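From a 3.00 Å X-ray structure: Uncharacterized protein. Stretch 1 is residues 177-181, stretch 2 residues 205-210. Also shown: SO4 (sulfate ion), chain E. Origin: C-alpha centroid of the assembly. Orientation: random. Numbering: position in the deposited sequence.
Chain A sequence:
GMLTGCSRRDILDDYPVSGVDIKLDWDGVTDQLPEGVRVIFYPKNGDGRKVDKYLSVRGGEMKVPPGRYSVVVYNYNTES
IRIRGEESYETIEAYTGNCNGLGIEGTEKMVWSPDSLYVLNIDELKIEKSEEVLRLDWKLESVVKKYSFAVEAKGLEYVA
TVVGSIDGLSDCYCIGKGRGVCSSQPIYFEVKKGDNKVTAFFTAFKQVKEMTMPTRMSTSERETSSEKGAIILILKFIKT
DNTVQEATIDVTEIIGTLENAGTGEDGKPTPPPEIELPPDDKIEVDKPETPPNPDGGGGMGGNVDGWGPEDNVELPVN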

ATOM      1  N   LYS A 177       4.782 -11.258  -4.513  1.00 92.29           N
ATOM      2  CA  LYS A 177       5.516 -11.790  -3.362  1.00 92.90           C
ATOM      3  C   LYS A 177       4.645 -11.776  -2.092  1.00 95.28           C
ATOM      4  O   LYS A 177       4.918 -12.550  -1.165  1.00 97.41           O
ATOM      5  CB  LYS A 177       6.848 -11.023  -3.131  1.00 96.66           C
ATOM      6  CG  LYS A 177       7.927 -11.087  -4.261  1.00113.42           C
ATOM      7  CD  LYS A 177       8.708 -12.443  -4.364  1.00129.46           C
ATOM      8  CE  LYS A 177       9.768 -12.705  -3.296  1.00138.90           C
ATOM      9  NZ  LYS A 177      10.260 -14.119  -3.299  1.00140.09           N
ATOM     10  N   GLY A 178       3.608 -10.925  -2.073  1.00 88.10           N
ATOM     11  CA  GLY A 178       2.678 -10.778  -0.949  1.00 86.06           C
ATOM     12  C   GLY A 178       3.317 -10.176   0.290  1.00 90.16           C
ATOM     13  O   GLY A 178       2.948 -10.505   1.420  1.00 89.77           O
ATOM     14  N   ARG A 179       4.304  -9.300   0.074  1.00 87.16           N
ATOM     15  CA  ARG A 179       5.067  -8.641   1.126  1.00 86.88           C
ATOM     16  C   ARG A 179       5.233  -7.167   0.829  1.00 89.76           C
ATOM     17  O   ARG A 179       5.329  -6.780  -0.338  1.00 90.36           O
ATOM     18  CB  ARG A 179       6.448  -9.306   1.263  1.00 89.04           C
ATOM     19  CG  ARG A 179       6.439 -10.429   2.276  1.00108.24           C
ATOM     20  CD  ARG A 179       7.715 -11.251   2.310  1.00124.19           C
ATOM     21  NE  ARG A 179       7.812 -12.031   3.552  1.00133.74           N
ATOM     22  CZ  ARG A 179       7.306 -13.251   3.725  1.00150.53           C
ATOM     23  NH1 ARG A 179       6.659 -13.858   2.735  1.00140.74           N
ATOM     24  NH2 ARG A 179       7.442 -13.872   4.889  1.00138.21           N
ATOM     25  N   GLY A 180       5.263  -6.364   1.881  1.00 84.36           N
ATOM     26  CA  GLY A 180       5.535  -4.946   1.772  1.00 83.28           C
ATOM     27  C   GLY A 180       7.040  -4.744   1.825  1.00 91.02           C
ATOM     28  O   GLY A 180       7.757  -5.566   2.401  1.00 93.59           O
ATOM     29  N   VAL A 181       7.542  -3.682   1.210  1.00 88.09           N
ATOM     30  CA  VAL A 181       8.967  -3.382   1.226  1.00 90.53           C
ATOM     31  C   VAL A 181       9.174  -1.865   1.486  1.00 94.94           C
ATOM     32  O   VAL A 181       8.349  -1.021   1.098  1.00 92.83           O
ATOM     33  CB  VAL A 181       9.729  -3.917  -0.017  1.00 96.60           C
ATOM     34  CG1 VAL A 181       9.527  -3.054  -1.246  1.00 95.53           C
ATOM     35  CG2 VAL A 181      11.210  -4.074   0.275  1.00 99.71           C
ATOM     36  N   PHE A 205       1.710   0.181   3.531  1.00 72.35           N
ATOM     37  CA  PHE A 205       1.369  -1.174   3.134  1.00 71.86           C
ATOM     38  C   PHE A 205       1.621  -2.125   4.288  1.00 78.07           C
ATOM     39  O   PHE A 205       2.471  -1.848   5.152  1.00 79.13           O
ATOM     40  CB  PHE A 205       2.173  -1.613   1.896  1.00 73.91           C
ATOM     41  CG  PHE A 205       1.754  -0.914   0.623  1.00 74.63           C
ATOM     42  CD1 PHE A 205       0.494  -1.131   0.068  1.00 76.48           C
ATOM     43  CD2 PHE A 205       2.602  -0.012  -0.005  1.00 76.25           C
ATOM     44  CE1 PHE A 205       0.095  -0.454  -1.098  1.00 76.06           C
ATOM     45  CE2 PHE A 205       2.198   0.660  -1.168  1.00 77.88           C
ATOM     46  CZ  PHE A 205       0.952   0.426  -1.709  1.00 74.76           C
ATOM     47  N   LYS A 206       0.856  -3.243   4.320  1.00 75.01           N
ATOM     48  CA  LYS A 206       1.035  -4.341   5.288  1.00 75.40           C
ATOM     49  C   LYS A 206       2.449  -4.911   5.113  1.00 81.15           C
ATOM     50  O   LYS A 206       2.950  -4.952   3.978  1.00 81.14           O
ATOM     51  CB  LYS A 206      -0.005  -5.455   5.047  1.00 76.12           C
ATOM     52  CG  LYS A 206      -1.341  -5.269   5.719  1.00 71.71           C
ATOM     53  CD  LYS A 206      -2.212  -6.516   5.544  1.00 73.71           C
ATOM     54  CE  LYS A 206      -3.563  -6.335   6.204  1.00 72.65           C
ATOM     55  NZ  LYS A 206      -4.578  -7.288   5.696  1.00 70.93           N
ATOM     56  N   GLN A 207       3.104  -5.328   6.203  1.00 79.12           N
ATOM     57  CA  GLN A 207       4.450  -5.904   6.069  1.00 81.03           C
ATOM     58  C   GLN A 207       4.361  -7.221   5.296  1.00 85.62           C
ATOM     59  O   GLN A 207       5.216  -7.522   4.449  1.00 86.19           O
ATOM     60  CB  GLN A 207       5.095  -6.113   7.444  1.00 84.14           C
ATOM     61  CG  GLN A 207       6.606  -6.001   7.440  1.00107.57           C
ATOM     62  CD  GLN A 207       7.146  -6.391   8.785  1.00140.00           C
ATOM     63  OE1 GLN A 207       7.442  -7.562   9.032  1.00137.42           O
ATOM     64  NE2 GLN A 207       7.223  -5.433   9.703  1.00139.38           N
ATOM     65  N   VAL A 208       3.290  -7.991   5.596  1.00 81.46           N
ATOM     66  CA  VAL A 208       2.971  -9.265   4.971  1.00 81.47           C
ATOM     67  C   VAL A 208       1.472  -9.449   4.862  1.00 83.09           C
ATOM     68  O   VAL A 208       0.735  -9.157   5.822  1.00 83.81           O
ATOM     69  CB  VAL A 208       3.571 -10.501   5.706  1.00 87.18           C
ATOM     70  CG1 VAL A 208       3.587 -11.722   4.785  1.00 87.97           C
ATOM     71  CG2 VAL A 208       4.973 -10.238   6.237  1.00 88.93           C
ATOM     72  N   LYS A 209       1.053 -10.018   3.695  1.00 75.56           N
ATOM     73  CA  LYS A 209      -0.241 -10.577   3.322  1.00 73.06           C
ATOM     74  C   LYS A 209      -0.788 -11.360   4.552  1.00 80.09           C
ATOM     75  O   LYS A 209      -0.050 -12.113   5.216  1.00 81.44           O
ATOM     76  CB  LYS A 209       0.001 -11.506   2.090  1.00 74.15           C
ATOM     77  CG  LYS A 209      -0.973 -12.666   1.798  1.00 71.98           C
ATOM     78  CD  LYS A 209      -0.586 -13.468   0.505  1.00 71.81           C
ATOM     79  CE  LYS A 209      -1.730 -14.150  -0.251  1.00 80.54           C
ATOM     80  NZ  LYS A 209      -2.672 -13.211  -0.997  1.00 93.91           N
ATOM     81  N   GLU A 210      -2.048 -11.116   4.897  1.00 75.22           N
ATOM     82  CA  GLU A 210      -2.687 -11.761   6.034  1.00 74.54           C
ATOM     83  C   GLU A 210      -3.653 -12.839   5.537  1.00 80.93           C
ATOM     84  O   GLU A 210      -4.060 -13.679   6.348  1.00 83.55           O
ATOM     85  CB  GLU A 210      -3.395 -10.724   6.933  1.00 74.47           C
ATOM     86  CG  GLU A 210      -2.415  -9.900   7.765  1.00 86.90           C
ATOM     87  CD  GLU A 210      -2.922  -8.830   8.726  1.00113.53           C
ATOM     88  OE1 GLU A 210      -4.135  -8.518   8.721  1.00100.03           O
ATOM     89  OE2 GLU A 210      -2.077  -8.263   9.454  1.00115.37           O
TER
HETATM   90  S   SO4 E 404       7.366 -17.785   3.061  1.00204.99           S
HETATM   91  O1  SO4 E 404       6.253 -17.125   2.377  1.00204.31           O
HETATM   92  O2  SO4 E 404       7.117 -17.824   4.510  1.00204.56           O
HETATM   93  O3  SO4 E 404       7.517 -19.152   2.549  1.00205.19           O
HETATM   94  O4  SO4 E 404       8.590 -17.030   2.797  1.00205.23           O

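Backbone hydrogen bonds hold these two stretches together. Lys209 N donates to Gly178 O at 3.0 Å, and Gly180 N donates to Gln207 O at 2.8 Å; both are nearly straight, with angles at the hydrogen of 168° and 166°. They flank Arg179 and Val208, whose CA atoms lie 4.4 Å apart, and so define a single beta bridge. Because main-chain atoms do the bonding, neither Gln207 nor Lys209 needs its side chain for it: the CA-to-CB bond of Gln207 points away from the partner stretch, and the Lys209 chain leads away at its end.

Weaker CA-H...O contacts supplement the bridge. Arg179 CA lies 3.5 Å from Gln207 O, and Gly180 CA lies 3.4 Å from Lys206 O.

The two glycines suit this close approach. At Gly180 an ideal CB would fall 2.3 Å from Lys206 O, a clash. At Gly178 the positive phi of 68° itself favours glycine, and an ideal CB would sit a tight 3.2 Å from Lys209 CD. Each glycine has 49 Å² covered by the other stretch, a large share of the modest 264 Å² buried in total.

Side-chain packing centres on Arg179 and Val208, both directed sideways. Arg179 CG meets Val208 CG1 at 4.0 Å, and the same methyl lies over one face of the guanidinium. A branched valine offers a compact apolar surface here, while arginine combines an aliphatic stem for packing with a charged end that can stay exposed.

The polar contacts made by side chains do not join the two stretches. Near the plane of the guanidinium, Arg179 NH1 makes a weak hydrogen bond of 3.3 Å to O1 of the sulfate, probably acquired from the crystallisation liquor. Within the second stretch, Lys206 NZ reaches Glu210 OE1 at 3.3 Å in a salt bridge whose hydrogen bond is weak, pairing opposite charges.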